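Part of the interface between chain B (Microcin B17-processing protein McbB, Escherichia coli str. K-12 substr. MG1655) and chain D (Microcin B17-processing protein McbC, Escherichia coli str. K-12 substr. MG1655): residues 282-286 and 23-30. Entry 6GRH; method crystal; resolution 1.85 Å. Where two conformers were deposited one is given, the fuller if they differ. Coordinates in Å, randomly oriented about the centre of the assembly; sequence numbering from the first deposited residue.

Chain B 282-286: EPVIH
Chain D 23-30: VKDFHVRG

Chain B 282-286 runs extended (phi/psi -147/129 at E282(B), -80/133 at P283(B), -102/152 at V284(B), -81/160 at I285(B), -62/133 at H286(B)) against chain D 23-30, helical over 23-27. The register runs in opposite order: CA of I285(B) lies 6.2 Å from CA of D25(D), and CA of P283(B) 6.3 Å from CA of R29(D). No direct hydrogen bond joins the stretches; they bury 356 Å² in all.

K24(D), mttt, reaches along chain B, and one water bridges its NZ to H286(B) O, 2.8 Å from each. I285(B), pt, sets CG2 3.4 Å from K24(D) O and 3.8 Å from K24(D) CB. D25(D), chi1 m, turns its carboxylate inward: a water donates to OD1 (2.8 Å) and accepts from I285(B) N (3.2 Å), linking a backbone donor to a charged acceptor 4.9 Å away, too far for a direct bond. Another water lies 2.8 Å from both D25(D) O and P283(B) O, between the backbones. V28(D), chi1 p, is the apolar hub, its CG1 3.9 Å from both I285(B) CG2 and P283(B) CG. R29(D), mtt with chi4 -77°, lies along the C-gamma-endo proline, CG to P283(B) CG 4.2 Å; its NH2 stands 4.5 Å from E282(B) OE2, out of plane, an electrostatic proximity beyond a salt bridge. G30(D) N closes onto H27(D) O at 3.1 Å.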

# COMPACT_ATOMS: atom_id res chain seq x y z
N GLU B 282 7.51 0.83 9.40
CA GLU B 282 7.03 -0.03 8.32
C GLU B 282 7.80 -1.35 8.29
O GLU B 282 9.01 -1.33 8.26
CB GLU B 282 7.22 0.71 6.97
CG GLU B 282 6.53 0.06 5.78
CD GLU B 282 6.56 0.90 4.49
OE1 GLU B 282 7.21 1.98 4.45
OE2 GLU B 282 5.92 0.49 3.48
N PRO B 283 7.08 -2.50 8.27
CA PRO B 283 7.78 -3.77 8.11
C PRO B 283 8.10 -3.97 6.63
O PRO B 283 7.24 -3.73 5.81
CB PRO B 283 6.76 -4.79 8.61
CG PRO B 283 5.41 -4.16 8.32
CD PRO B 283 5.61 -2.67 8.26
N VAL B 284 9.32 -4.37 6.29
CA VAL B 284 9.65 -4.65 4.88
C VAL B 284 9.67 -6.15 4.66
O VAL B 284 9.97 -6.90 5.56
CB VAL B 284 10.98 -3.99 4.42
CG1 VAL B 284 11.04 -2.54 4.90
CG2 VAL B 284 12.18 -4.78 4.86
N ILE B 285 9.38 -6.57 3.44
CA ILE B 285 9.50 -7.97 3.04
C ILE B 285 10.96 -8.30 2.69
O ILE B 285 11.78 -7.42 2.45
CB ILE B 285 8.56 -8.32 1.86
CG1 ILE B 285 8.91 -7.56 0.58
CG2 ILE B 285 7.10 -8.03 2.24
CD1 ILE B 285 8.18 -8.05 -0.64
N HIS B 286 11.27 -9.59 2.70
CA HIS B 286 12.55 -10.07 2.16
C HIS B 286 12.60 -9.74 0.67
O HIS B 286 11.61 -9.91 -0.05
CB HIS B 286 12.69 -11.58 2.33
CG HIS B 286 12.86 -12.01 3.74
ND1 HIS B 286 11.80 -12.29 4.58
CD2 HIS B 286 13.98 -12.22 4.47
CE1 HIS B 286 12.27 -12.65 5.76
NE2 HIS B 286 13.59 -12.62 5.72
N VAL D 23 0.76 -8.17 -2.25
CA VAL D 23 0.25 -9.13 -1.30
C VAL D 23 1.27 -9.41 -0.16
O VAL D 23 0.91 -9.41 1.02
CB VAL D 23 -0.20 -10.43 -1.99
CG1 VAL D 23 -0.54 -11.50 -0.97
CG2 VAL D 23 -1.42 -10.18 -2.88
N LYS D 24 2.54 -9.61 -0.50
CA LYS D 24 3.54 -9.82 0.54
C LYS D 24 3.69 -8.63 1.47
O LYS D 24 3.85 -8.80 2.69
CB LYS D 24 4.89 -10.16 -0.07
CG LYS D 24 5.02 -11.54 -0.69
CD LYS D 24 6.37 -11.51 -1.44
CE LYS D 24 6.90 -12.86 -1.73
NZ LYS D 24 8.30 -12.76 -2.28
N ASP D 25 3.68 -7.42 0.90
CA ASP D 25 3.76 -6.20 1.66
C ASP D 25 2.65 -6.14 2.69
O ASP D 25 2.87 -5.67 3.79
CB ASP D 25 3.60 -4.97 0.79
CG ASP D 25 4.81 -4.64 -0.03
OD1 ASP D 25 5.91 -5.22 0.19
OD2 ASP D 25 4.65 -3.74 -0.91
N PHE D 26 1.44 -6.51 2.28
CA PHE D 26 0.31 -6.47 3.18
C PHE D 26 0.44 -7.56 4.25
O PHE D 26 0.27 -7.31 5.44
CB PHE D 26 -0.99 -6.67 2.45
CG PHE D 26 -2.17 -6.71 3.37
CD1 PHE D 26 -2.61 -5.53 3.98
CD2 PHE D 26 -2.77 -7.91 3.69
CE1 PHE D 26 -3.70 -5.55 4.85
CE2 PHE D 26 -3.83 -7.94 4.56
CZ PHE D 26 -4.30 -6.76 5.14
N HIS D 27 0.71 -8.76 3.79
CA HIS D 27 0.83 -9.91 4.64
C HIS D 27 1.77 -9.68 5.84
O HIS D 27 1.39 -10.00 6.98
CB HIS D 27 1.34 -11.13 3.86
CG HIS D 27 1.45 -12.34 4.72
ND1 HIS D 27 0.37 -13.15 4.98
CD2 HIS D 27 2.49 -12.84 5.43
CE1 HIS D 27 0.75 -14.12 5.80
NE2 HIS D 27 2.02 -13.95 6.09
N VAL D 28 2.94 -9.08 5.60
CA VAL D 28 3.94 -8.89 6.66
C VAL D 28 3.54 -7.87 7.74
O VAL D 28 4.13 -7.84 8.81
CB VAL D 28 5.34 -8.53 6.09
CG1 VAL D 28 5.43 -7.08 5.66
CG2 VAL D 28 6.40 -8.83 7.13
N ARG D 29 2.54 -7.04 7.45
CA ARG D 29 1.96 -6.15 8.45
C ARG D 29 1.30 -6.89 9.63
O ARG D 29 1.26 -6.35 10.73
CB ARG D 29 0.93 -5.22 7.83
CG ARG D 29 1.51 -4.27 6.82
CD ARG D 29 0.39 -3.40 6.32
NE ARG D 29 0.72 -2.55 5.21
CZ ARG D 29 1.42 -1.42 5.25
NH1 ARG D 29 1.97 -0.98 6.37
NH2 ARG D 29 1.59 -0.73 4.13
N GLY D 30 0.84 -8.11 9.39
CA GLY D 30 0.25 -8.92 10.40
C GLY D 30 1.17 -9.89 11.11
O GLY D 30 0.71 -10.63 11.96
O HOH W 1 5.13 -3.99 4.03
O HOH W 2 7.67 -4.29 2.09
O HOH W 3 9.68 -11.94 0.04